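Transcriptional regulator (Aquifex aeolicus, PDB 2EH3) is a TetR/AcrR-family transcriptional regulator that probably binds DNA through a helix-turn-helix motif, most likely as a dimer. Local coordinates at the interface of chains A and B. Sequence-based numbering; all coordinates share one arbitrary frame. Chains: chain A/B, Transcriptional regulator.

Contact 1: the interface of chains A and B. Residues chain A 112, 116, 136, 139-140, 143; chain B 144, 148-149.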
# COMPACT_ATOMS: atom_id res chain seq x y z
N ILE A 112 -8.12 -7.57 -4.53
CA ILE A 112 -7.10 -8.11 -3.65
C ILE A 112 -7.70 -9.29 -2.90
O ILE A 112 -7.07 -10.35 -2.80
CB ILE A 112 -6.62 -7.09 -2.60
CG1 ILE A 112 -5.93 -5.91 -3.28
CG2 ILE A 112 -5.70 -7.80 -1.57
CD1 ILE A 112 -4.54 -6.23 -3.83
N LYS A 116 -6.50 -13.08 -2.88
CA LYS A 116 -6.18 -13.72 -1.60
C LYS A 116 -6.96 -15.02 -1.44
O LYS A 116 -6.39 -16.03 -1.01
CB LYS A 116 -6.50 -12.78 -0.44
CG LYS A 116 -5.85 -13.22 0.86
CD LYS A 116 -5.88 -12.10 1.89
CE LYS A 116 -7.04 -12.25 2.85
NZ LYS A 116 -6.79 -13.35 3.82
N GLU A 136 -1.48 -14.13 4.05
CA GLU A 136 -1.29 -12.78 4.56
C GLU A 136 0.18 -12.39 4.44
O GLU A 136 0.53 -11.29 3.95
CB GLU A 136 -1.68 -12.70 6.03
CG GLU A 136 -3.13 -13.09 6.34
CD GLU A 136 -4.12 -11.95 6.17
OE1 GLU A 136 -3.72 -10.87 5.66
OE2 GLU A 136 -5.29 -12.16 6.53
N LEU A 139 1.28 -12.35 0.50
CA LEU A 139 0.73 -11.23 -0.25
C LEU A 139 1.33 -9.92 0.27
O LEU A 139 1.62 -9.02 -0.51
CB LEU A 139 -0.79 -11.15 -0.13
CG LEU A 139 -1.57 -12.18 -0.95
CD1 LEU A 139 -3.07 -11.91 -0.81
CD2 LEU A 139 -1.18 -12.09 -2.41
N GLY A 140 1.53 -9.84 1.58
CA GLY A 140 2.14 -8.64 2.16
C GLY A 140 3.55 -8.44 1.63
O GLY A 140 3.92 -7.33 1.22
N ARG A 143 3.52 -7.43 -2.04
CA ARG A 143 3.14 -6.02 -2.17
C ARG A 143 4.29 -5.08 -1.75
O ARG A 143 4.55 -4.08 -2.41
CB ARG A 143 1.83 -5.80 -1.40
CG ARG A 143 0.72 -6.64 -2.09
CD ARG A 143 -0.57 -6.75 -1.29
NE ARG A 143 -1.33 -5.50 -1.28
CZ ARG A 143 -2.42 -5.31 -0.55
NH1 ARG A 143 -2.87 -6.27 0.23
NH2 ARG A 143 -3.08 -4.16 -0.62
N GLN B 144 0.23 -5.36 5.16
CA GLN B 144 -0.94 -6.10 4.68
C GLN B 144 -2.01 -6.11 5.79
O GLN B 144 -3.19 -5.84 5.54
CB GLN B 144 -0.55 -7.55 4.33
CG GLN B 144 -1.70 -8.53 4.03
CD GLN B 144 -2.16 -8.52 2.57
OE1 GLN B 144 -1.46 -8.02 1.69
NE2 GLN B 144 -3.32 -9.10 2.32
N HIS B 148 -5.62 -4.07 5.43
CA HIS B 148 -6.87 -4.80 5.40
C HIS B 148 -7.69 -4.79 6.65
O HIS B 148 -8.91 -4.84 6.56
CB HIS B 148 -6.59 -6.21 4.95
CG HIS B 148 -6.17 -6.25 3.53
ND1 HIS B 148 -7.07 -6.43 2.50
CD2 HIS B 148 -4.99 -5.91 2.94
CE1 HIS B 148 -6.47 -6.18 1.35
NE2 HIS B 148 -5.21 -5.86 1.59
N TYR B 149 -7.05 -4.67 7.80
CA TYR B 149 -7.81 -4.75 9.04
C TYR B 149 -7.83 -3.48 9.87
O TYR B 149 -8.31 -3.49 11.01
CB TYR B 149 -7.30 -5.94 9.85
CG TYR B 149 -7.32 -7.25 9.07
CD1 TYR B 149 -8.51 -7.78 8.55
CD2 TYR B 149 -6.14 -7.95 8.83
CE1 TYR B 149 -8.53 -8.97 7.81
CE2 TYR B 149 -6.13 -9.14 8.09
CZ TYR B 149 -7.33 -9.64 7.58
OH TYR B 149 -7.39 -10.82 6.87
O HOH W 1 -5.50 -9.63 4.37
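B:Gln144, which buries the most surface in this patch, lays its side chain across helix 131-152 of chain A, with CB against the CA of A:Gly140 at 3.6 Å. With no side chain on A:Gly140, the glutamine can probably lie this close to the helix. With CG anti to its backbone N (chi1 170°) and a bend at the second torsion, the glutamine passes between A:Glu136 and A:Arg143, turning its amide oxygen to the arginine and its amide nitrogen to a water shared with the glutamate. The amide oxygen OE1 accepts from A:Arg143 NH1 at 2.7 Å; this terminal guanidinium nitrogen stands above the carbonyl plane, off the lone pairs, and the bond is bent, 132° at the hydrogen. The same NH1 gives a much straighter bond to the ring nitrogen NE2 of B:His148, also 2.7 Å long and 174° at the hydrogen. That histidine nitrogen lies almost in the guanidinium plane, and the ring and guanidinium approach from opposite directions, steeply turned against each other. NH1 is thus shared between two side chains of the partner, while CD1 of A:Ile112 covers one guanidinium face. Were A:Arg143 an alanine, B:Gln144 OE1 and B:His148 NE2 would probably lose their shared donor, and the imidazole would be freer to turn. The CG2 methyl of A:Ile112 packs on CE1 of B:His148 at 3.4 Å, holding the ring from the chain A side. At the other end, the A:Glu136 carboxylate receives the B:Tyr149 hydroxyl OH on OE2 at 2.5 Å, through the syn lone pair. A:Lys116 NZ, from the glutamate's own chain, forms a salt bridge with A:Glu136 OE2 at 3.3 Å, weak as a hydrogen bond. The water joins the two halves of the patch, its oxygen 2.5 Å from A:Glu136 OE1. The same water oxygen lies 3.0 Å from B:Gln144 NE2.

Contact 2: the interface of chains A and B. Residues chain A 141, 144-145, 149, 163, 167; chain B 133, 136-137.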
# COMPACT_ATOMS: atom_id res chain seq x y z
N PHE A 141 4.31 -9.52 1.60
CA PHE A 141 5.69 -9.47 1.12
C PHE A 141 5.74 -9.09 -0.37
O PHE A 141 6.54 -8.24 -0.76
CB PHE A 141 6.31 -10.86 1.39
CG PHE A 141 7.69 -11.08 0.82
CD1 PHE A 141 8.70 -10.11 0.94
CD2 PHE A 141 8.00 -12.30 0.20
CE1 PHE A 141 10.01 -10.38 0.46
CE2 PHE A 141 9.28 -12.56 -0.26
CZ PHE A 141 10.29 -11.60 -0.13
N GLN A 144 5.03 -5.44 -0.69
CA GLN A 144 6.18 -4.66 -0.23
C GLN A 144 7.21 -4.58 -1.37
O GLN A 144 7.74 -3.51 -1.68
CB GLN A 144 6.83 -5.34 1.00
CG GLN A 144 8.18 -4.78 1.48
CD GLN A 144 8.06 -3.60 2.44
OE1 GLN A 144 7.00 -3.36 3.01
NE2 GLN A 144 9.16 -2.89 2.64
N LEU A 145 7.48 -5.71 -2.02
CA LEU A 145 8.45 -5.69 -3.11
C LEU A 145 7.99 -4.86 -4.29
O LEU A 145 8.79 -4.15 -4.91
CB LEU A 145 8.76 -7.11 -3.60
CG LEU A 145 9.37 -8.09 -2.61
CD1 LEU A 145 9.51 -9.43 -3.35
CD2 LEU A 145 10.71 -7.59 -2.09
N TYR A 149 10.13 -1.67 -5.18
CA TYR A 149 11.05 -1.91 -6.29
C TYR A 149 10.43 -1.85 -7.67
O TYR A 149 11.07 -2.19 -8.66
CB TYR A 149 11.77 -3.24 -6.05
CG TYR A 149 12.46 -3.31 -4.70
CD1 TYR A 149 13.47 -2.41 -4.34
CD2 TYR A 149 12.09 -4.28 -3.77
CE1 TYR A 149 14.09 -2.46 -3.09
CE2 TYR A 149 12.70 -4.35 -2.51
CZ TYR A 149 13.70 -3.44 -2.17
OH TYR A 149 14.35 -3.48 -0.96
N LYS A 163 14.83 -11.36 -4.73
CA LYS A 163 14.26 -11.04 -3.43
C LYS A 163 13.10 -11.97 -3.08
O LYS A 163 13.02 -12.48 -1.96
CB LYS A 163 13.75 -9.59 -3.42
CG LYS A 163 14.84 -8.57 -3.72
CD LYS A 163 15.75 -8.38 -2.53
CE LYS A 163 15.23 -7.26 -1.66
NZ LYS A 163 16.13 -7.06 -0.49
N GLY A 167 12.99 -14.86 0.01
CA GLY A 167 11.99 -14.74 1.06
C GLY A 167 11.08 -15.94 1.11
O GLY A 167 10.74 -16.38 2.22
N ILE B 133 16.20 -10.03 4.35
CA ILE B 133 15.03 -10.76 3.84
C ILE B 133 13.85 -10.63 4.81
O ILE B 133 12.72 -10.34 4.42
CB ILE B 133 15.35 -12.29 3.68
CG1 ILE B 133 16.56 -12.47 2.75
CG2 ILE B 133 14.13 -13.04 3.16
CD1 ILE B 133 17.13 -13.88 2.71
N GLU B 136 11.91 -7.30 4.81
CA GLU B 136 10.99 -7.16 3.69
C GLU B 136 9.72 -7.95 3.96
O GLU B 136 8.59 -7.43 3.79
CB GLU B 136 11.62 -7.72 2.41
CG GLU B 136 12.94 -7.06 1.99
CD GLU B 136 12.76 -5.81 1.17
OE1 GLU B 136 11.60 -5.32 1.03
OE2 GLU B 136 13.78 -5.29 0.69
N ILE B 137 9.90 -9.19 4.38
CA ILE B 137 8.75 -10.05 4.68
C ILE B 137 7.87 -9.48 5.79
O ILE B 137 6.65 -9.35 5.65
CB ILE B 137 9.20 -11.44 5.16
CG1 ILE B 137 9.93 -12.20 4.02
CG2 ILE B 137 7.98 -12.22 5.64
CD1 ILE B 137 10.67 -13.45 4.50
O HOH W 2 11.55 -2.81 0.78
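B:Glu136 sets CG beside its backbone N, anti to the carbonyl carbon (chi1 -59°), and bends at the second torsion to reach over helix 131-152 of chain A, while A:Phe141 swings its ring beside its own carbonyl carbon (chi1 173°) to meet the stem of the glutamate. B:Glu136 buries more surface than any other residue of the patch. Its CB rests on the ring atom CE1 of A:Phe141 at 3.7 Å, and its carboxylate continues past the ring toward polar groups on two helices of chain A. OE2 takes two donors: the phenol of A:Tyr149 on the syn side, and the ammonium nitrogen NZ of A:Lys163 at 3.2 Å from the anti side, 31° out of the carboxylate plane. The lysine contact is a salt bridge, and its chain, bent at the second and third torsions, runs roughly perpendicular to the glutamate. A lysine this near would be expected to steady the negative charge in the interface. The other oxygen, OE1, is linked through water to the amide nitrogen of A:Gln144, so both carboxylate oxygens have polar partners on chain A. Next along the helix, B:Ile137 sets CG1 over the middle of the A:Phe141 face, 3.9 Å from the ring centroid. A:Leu145 CD1 lies on the opposite face, offset toward the rim, and the ring is sandwiched between a residue of its own helix and one of the partner. Beyond it, B:Ile133 presses its CG2 methyl on the CA of A:Gly167 at 3.4 Å, and the CD1 methyl of B:Ile137 lies 3.9 Å from that same CA. In the fold, helix 131-152 of chain B packs here against helices 131-152 and 157-171 of chain A, the closing pair of the all-helical C-terminal, tetracycline repressor-like domain.

Contacts 1 and 2 lie about 13 Å apart, measured between the centres of their C-alpha atoms, and both draw on helix 131-152 of each chain. Gln144 and Tyr149 come from chain B in contact 1 and from chain A in contact 2, with Glu136 exchanged the other way, so the two-fold axis repeats part of one contact in the other. Contact 1 adds helix 105-126, and contact 2 adds helix 157-171. Both are parts of one two-fold symmetric, helix-packed interface, of the kind through which TetR-family regulators usually dimerise; such a dimer would probably hold the two DNA-binding domains in a fixed relation.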